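Local structure of cell wall binding protein cwp8 (Peptoclostridium difficile, 5J6Q) at residues L195-G198 with I199-T202; S290-S293 with R294-A298; K282-K285 with V286-L289. The protein probably attaches to the bacterial cell wall through its three CWB2 modules, as a cell wall protein related to the S-layer. All coordinates share one frame; numbering follows the deposited sequence.

Interaction 1. Residues L195-G198 with I199-T202; sequences LFDG and IRLT. With SO4 (sulfate ion), chain F.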
# COMPACT_ATOMS: atom_id res chain seq x y z
N LEU A 195 1.76 1.75 3.14
CA LEU A 195 1.46 1.31 1.77
C LEU A 195 1.11 2.46 0.70
O LEU A 195 1.26 2.26 -0.48
CB LEU A 195 0.21 0.42 1.82
CG LEU A 195 0.33 -0.90 2.62
CD1 LEU A 195 -0.88 -1.83 2.19
CD2 LEU A 195 1.68 -1.68 2.28
N PHE A 196 0.68 3.62 1.15
CA PHE A 196 0.14 4.62 0.25
C PHE A 196 0.20 5.92 0.96
O PHE A 196 -0.24 6.00 2.10
CB PHE A 196 -1.29 4.16 -0.10
CG PHE A 196 -2.15 5.11 -0.92
CD1 PHE A 196 -1.92 5.29 -2.27
CD2 PHE A 196 -3.23 5.78 -0.32
CE1 PHE A 196 -2.75 6.13 -3.04
CE2 PHE A 196 -4.06 6.60 -1.07
CZ PHE A 196 -3.82 6.77 -2.43
N ASP A 197 0.75 6.97 0.31
CA ASP A 197 0.93 8.26 1.02
C ASP A 197 -0.24 9.25 0.87
O ASP A 197 -0.10 10.36 1.33
CB ASP A 197 2.21 8.98 0.51
CG ASP A 197 2.18 9.43 -1.01
OD1 ASP A 197 1.05 9.45 -1.64
OD2 ASP A 197 3.23 9.78 -1.55
N GLY A 198 -1.32 8.88 0.23
CA GLY A 198 -2.36 9.87 -0.10
C GLY A 198 -2.70 9.86 -1.61
O GLY A 198 -3.86 9.98 -2.02
N ILE A 199 -1.69 9.66 -2.47
CA ILE A 199 -1.94 9.65 -3.91
C ILE A 199 -1.04 8.60 -4.66
O ILE A 199 -1.44 8.08 -5.67
CB ILE A 199 -1.81 11.11 -4.39
CG1 ILE A 199 -2.04 11.21 -5.91
CG2 ILE A 199 -0.39 11.70 -3.96
CD1 ILE A 199 -2.35 12.64 -6.37
N ARG A 200 0.11 8.25 -4.12
CA ARG A 200 0.94 7.23 -4.72
C ARG A 200 1.14 5.99 -3.82
O ARG A 200 1.21 6.10 -2.62
CB ARG A 200 2.34 7.81 -4.95
CG ARG A 200 2.37 9.06 -5.83
CD ARG A 200 3.79 9.75 -5.70
NE ARG A 200 4.04 10.32 -4.36
CZ ARG A 200 5.00 11.22 -4.10
NH1 ARG A 200 5.79 11.70 -5.06
NH2 ARG A 200 5.17 11.66 -2.84
N LEU A 201 1.22 4.83 -4.40
CA LEU A 201 1.61 3.71 -3.56
C LEU A 201 3.08 3.89 -3.13
O LEU A 201 3.85 4.61 -3.75
CB LEU A 201 1.50 2.40 -4.32
CG LEU A 201 0.03 2.05 -4.74
CD1 LEU A 201 0.08 0.91 -5.86
CD2 LEU A 201 -0.75 1.57 -3.50
N THR A 202 3.51 3.23 -2.03
CA THR A 202 4.92 3.37 -1.57
C THR A 202 5.62 2.16 -2.21
O THR A 202 4.95 1.37 -2.91
CB THR A 202 4.96 3.23 -0.02
OG1 THR A 202 4.35 1.97 0.24
CG2 THR A 202 4.17 4.30 0.68
S SO4 F . 6.67 14.67 0.09
O1 SO4 F . 5.70 14.49 1.20
O2 SO4 F . 6.86 16.08 -0.22
O3 SO4 F . 7.98 14.12 0.47
O4 SO4 F . 6.17 13.94 -1.04
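Asp-197 and Arg-200 carry this turn, and both carboxylate oxygens of the aspartate are used twice. Its OD1 accepts from two nearby amides, the pattern of an Asx motif: Ile-199 N at 2.9 Å arrives almost in line with the C-O bond, whereas Arg-200 N at 2.9 Å comes from above the carboxylate plane, its N-H very straight at 176°. OD2 faces the guanidinium, which grips it side-on in a salt bridge; Arg-200 NE stands 3.0 Å from Asp-197 OD2 on the syn lone pair, and NH2 of the same arginine binds that oxygen as well. The two planes are 41° apart. With chi1 at 65°, the aspartate's CG stands between its own N and carbonyl carbon, which swings the short acid back over the turn. Gly-198 suits the corner because its backbone angles would jam a CB against the preceding carbonyl. Behind the Asx turn the backbones of Phe-196 and Leu-201 pair: Asp-197 N bonds Arg-200 O at 3.1 Å, and Thr-202 N bonds Leu-195 O at 2.9 Å.

Beyond the polar core, the Phe-196 ring lies against the far limb, with Ile-199 N over one face and CD1 4.1 Å from Leu-201 CD2. Arg-200 NH2 also reaches a sulfate weakly, while NH1 is bonded to Ile-579 O and Gln-574 OE1. Thr-202 is the N-cap of helix 203-213, its OG1 bonded to Gly-205 N and to Glu-194 O. Phe-196 and Leu-201 press on helix 265-280, and Ile-199 and Arg-200 meet helix 581-590 and strand 286-289.

Interaction 2. Residues S290-S293 with R294-A298; sequences SGDS and RFTTA. With SO4 (sulfate ion), chain D.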
# COMPACT_ATOMS: atom_id res chain seq x y z
N SER A 290 10.07 3.37 -10.17
CA SER A 290 11.34 3.78 -9.63
C SER A 290 11.98 2.72 -8.85
O SER A 290 11.33 1.73 -8.57
CB SER A 290 11.14 4.95 -8.71
OG SER A 290 10.32 4.43 -7.69
N GLY A 291 13.31 2.96 -8.41
CA GLY A 291 13.99 2.01 -7.57
C GLY A 291 14.83 2.86 -6.63
O GLY A 291 14.67 4.13 -6.58
N ASP A 292 15.73 2.17 -5.93
CA ASP A 292 16.60 2.81 -4.93
C ASP A 292 17.70 3.61 -5.59
O ASP A 292 18.43 4.35 -4.89
CB ASP A 292 17.20 1.73 -3.98
CG ASP A 292 17.79 0.54 -4.74
OD1 ASP A 292 18.58 0.77 -5.66
OD2 ASP A 292 17.47 -0.61 -4.41
N SER A 293 17.87 3.49 -6.95
CA SER A 293 18.94 4.33 -7.56
C SER A 293 18.59 4.61 -9.02
O SER A 293 17.57 4.07 -9.50
CB SER A 293 20.30 3.63 -7.44
OG SER A 293 20.35 2.46 -8.26
N ARG A 294 19.36 5.42 -9.72
CA ARG A 294 19.15 5.69 -11.15
C ARG A 294 19.24 4.39 -11.97
O ARG A 294 18.46 4.19 -12.94
CB ARG A 294 20.16 6.74 -11.65
CG ARG A 294 21.64 6.26 -11.60
CD ARG A 294 22.62 7.43 -11.84
NE ARG A 294 22.30 8.57 -10.99
CZ ARG A 294 22.45 9.85 -11.35
NH1 ARG A 294 22.10 10.82 -10.52
NH2 ARG A 294 22.95 10.15 -12.54
N PHE A 295 20.13 3.48 -11.57
CA PHE A 295 20.21 2.12 -12.22
C PHE A 295 18.91 1.31 -12.05
O PHE A 295 18.43 0.76 -13.04
CB PHE A 295 21.37 1.22 -11.60
CG PHE A 295 22.67 1.98 -11.67
CD1 PHE A 295 23.23 2.54 -10.53
CD2 PHE A 295 23.31 2.19 -12.89
CE1 PHE A 295 24.41 3.30 -10.60
CE2 PHE A 295 24.48 2.95 -12.96
CZ PHE A 295 25.02 3.51 -11.81
N THR A 296 18.31 1.25 -10.80
CA THR A 296 17.09 0.41 -10.65
C THR A 296 15.83 1.14 -11.22
O THR A 296 14.91 0.48 -11.76
CB THR A 296 16.94 -0.10 -9.25
OG1 THR A 296 17.20 1.00 -8.33
CG2 THR A 296 17.93 -1.25 -8.98
N THR A 297 15.81 2.50 -11.13
CA THR A 297 14.74 3.23 -11.85
C THR A 297 14.86 2.92 -13.33
O THR A 297 13.83 2.60 -13.96
CB THR A 297 14.85 4.73 -11.63
OG1 THR A 297 14.71 4.95 -10.21
CG2 THR A 297 13.81 5.53 -12.44
N ALA A 298 16.07 2.95 -13.91
CA ALA A 298 16.25 2.66 -15.38
C ALA A 298 15.72 1.24 -15.76
O ALA A 298 15.03 1.07 -16.79
CB ALA A 298 17.72 2.83 -15.80
S SO4 D . 20.91 8.19 -7.60
O1 SO4 D . 21.55 9.54 -7.70
O2 SO4 D . 21.00 7.68 -6.34
O3 SO4 D . 21.52 7.27 -8.46
O4 SO4 D . 19.44 8.32 -7.99
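A capping box formed by Ser-293 and Thr-296 starts helix 294-305, with Ser-293 at the N-cap. The two residues exchange bonds: Ser-293 N gives its hydrogen to Thr-296 OG1 at 2.9 Å, and Thr-296 N returns a long, weak bond to Ser-293 OG at 3.5 Å. Serine and threonine suit these places: Ser-293 OG serves an amide of the first turn, which has no helical carbonyl to bond, and Thr-296 OG1 reaches back to the N-cap amide. In both, chi1 (68° and 45°) sets the hydroxyl between backbone N and carbonyl carbon, turned to its partner's amide. The first regular helical bond follows, from Thr-297 N to Ser-293 O at 2.9 Å.

One residue on, Thr-297 OG1 accepts from Gly-291 N at 3.0 Å and ties the incoming loop to the helix. Gly-291 belongs here because a side chain would run into Thr-296 OG1. Asp-292 OD1 lies 3.0 Å from that same hydroxyl, Thr-296 OG1, and the two side chains lie roughly perpendicular.

A sulfate, probably from the crystallisation liquor, sits at the amino end of the helix. Its O3 takes bonds from both Arg-294 N and Arg-294 NE, the latter at 2.9 Å, while Arg-294 NH1 holds O1 at 3.1 Å. The side chain bends at chi3 (49°) to curl round the ion, which meets the guanidinium edge; the helix dipole would probably favour such an anion. Gln-529 NE2 also bonds the sulfate, and Arg-294 NH2 is bonded to Glu-319 O.

Phe-295 packs on Leu-341 of strand 339-342 and Ile-351 of helix 349-359, while Thr-297 and Ala-298 lean on helix 531-542.

Interaction 3. Residues K282-K285 with V286-L289; sequences KELK and VEVL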
# COMPACT_ATOMS: atom_id res chain seq x y z
N LYS A 282 -7.31 -2.96 -13.46
CA LYS A 282 -7.50 -1.66 -14.10
C LYS A 282 -6.37 -0.65 -13.75
O LYS A 282 -6.15 -0.31 -12.58
CB LYS A 282 -8.85 -1.07 -13.68
CG LYS A 282 -10.02 -1.93 -14.15
N GLU A 283 -5.68 -0.19 -14.81
CA GLU A 283 -4.59 0.79 -14.85
C GLU A 283 -4.81 1.82 -13.80
O GLU A 283 -5.91 2.35 -13.72
CB GLU A 283 -4.56 1.45 -16.26
CG GLU A 283 -3.58 0.78 -17.23
CD GLU A 283 -3.19 1.72 -18.37
OE1 GLU A 283 -2.00 2.14 -18.41
OE2 GLU A 283 -4.06 2.03 -19.22
N LEU A 284 -3.80 2.13 -12.95
CA LEU A 284 -4.05 3.12 -11.89
C LEU A 284 -4.05 4.52 -12.44
O LEU A 284 -3.50 4.75 -13.51
CB LEU A 284 -2.99 3.02 -10.75
CG LEU A 284 -2.52 1.57 -10.32
CD1 LEU A 284 -1.61 1.71 -9.12
CD2 LEU A 284 -3.73 0.66 -9.86
N LYS A 285 -4.62 5.47 -11.66
CA LYS A 285 -4.61 6.85 -11.99
C LYS A 285 -3.15 7.48 -11.73
O LYS A 285 -2.71 8.38 -12.45
CB LYS A 285 -5.66 7.57 -11.18
CG LYS A 285 -7.16 7.10 -11.42
CD LYS A 285 -7.72 7.39 -12.82
CE LYS A 285 -9.16 6.83 -13.02
NZ LYS A 285 -9.18 5.48 -13.72
N VAL A 286 -2.44 7.00 -10.70
CA VAL A 286 -1.08 7.50 -10.36
C VAL A 286 -0.23 6.31 -10.13
O VAL A 286 -0.54 5.44 -9.29
CB VAL A 286 -1.17 8.42 -9.17
CG1 VAL A 286 0.25 8.99 -8.81
CG2 VAL A 286 -2.13 9.57 -9.49
N GLU A 287 0.77 6.18 -10.97
CA GLU A 287 1.74 5.05 -10.91
C GLU A 287 3.19 5.66 -10.75
O GLU A 287 3.45 6.72 -11.34
CB GLU A 287 1.67 4.19 -12.22
CG GLU A 287 0.73 2.98 -12.03
CD GLU A 287 0.41 2.19 -13.33
OE1 GLU A 287 1.22 2.19 -14.25
OE2 GLU A 287 -0.70 1.54 -13.40
N VAL A 288 4.04 5.03 -9.95
CA VAL A 288 5.44 5.39 -9.76
C VAL A 288 6.30 4.22 -10.41
O VAL A 288 6.10 3.01 -10.15
CB VAL A 288 5.71 5.53 -8.25
CG1 VAL A 288 7.16 5.97 -7.97
CG2 VAL A 288 4.74 6.52 -7.65
N LEU A 289 7.23 4.60 -11.29
CA LEU A 289 8.16 3.67 -11.88
C LEU A 289 9.55 4.08 -11.18
O LEU A 289 10.06 5.06 -11.65
CB LEU A 289 8.36 3.86 -13.42
CG LEU A 289 7.06 3.37 -14.26
CD1 LEU A 289 7.40 3.63 -15.61
CD2 LEU A 289 6.68 1.87 -13.93
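Glu-287 reaches Leu-284 because its chain, turned to chi1 -95°, runs on extended beyond CG and carries OE2 to the leucine's amide. Leu-284, with chi1 at -39°, has CG beside its own backbone N, the very atom that the glutamate binds, and this brings Leu-284 CG within 3.6 Å of Glu-287 OE2.

The one hydrogen bond between the segments runs from Leu-284 N to Glu-287 OE2 at 3.2 Å. The amide approaches the oxygen from the anti side and 32° out of the carboxylate plane, a somewhat tilted meeting. A carboxylate is well suited here: one oxygen takes the loop amide, and the other, OE1, forms a salt bridge with Lys-571 NZ. The same lysine pairs with Glu-283 OE1, so one positive charge serves two acids. Glu-283 OE1 and Glu-287 OE2 are 5.2 Å apart, and the shared lysine would be expected to ease the repulsion between these acids.

Apolar contact supports the polar one. Leu-284 CG and CD1 each lie 3.9 Å from Glu-287 CG, where the methylene part of the acid gives the leucine a greasy surface. The leucine's other neighbours are Val-274 and Val-278 of helix 265-280, an apolar setting that fits its buried branch. Val-286, also buried, turns its side chain the other way and packs against Arg-200 and Leu-593.

Glu-287 and Leu-289 exchange backbone bonds with strand 572-575, and strand 286-289 is an edge strand of a four-stranded parallel sheet. The loop after helix 265-280 thus leads into the first strand of the CWB2 region, whose parallel strands and intervening helices fit the Toprim-like fold reported for these modules.

In the fold
Interactions 1 and 3 touch, their centres about 11 Å apart: Arg-200 CG packs at 3.7 Å on Val-286 CG1, and Leu-201 CD1 lies 3.8 Å from Leu-284 CD1. The 195-202 turn, in the domain 3 range, thus rests directly on the edge strand of a parallel sheet near the start of the CWB2 region. Interactions 3 and 2 follow one another along the chain, strand 286-289 leading into helix 294-305, with centres about 17 Å apart and only Leu-289 O meeting Thr-297 CG2. Interactions 1 and 2 do not touch, with nearest atoms about 8 Å apart; Arg-294 binds a sulfate firmly, whereas Arg-200 reaches a different sulfate by a weak bond.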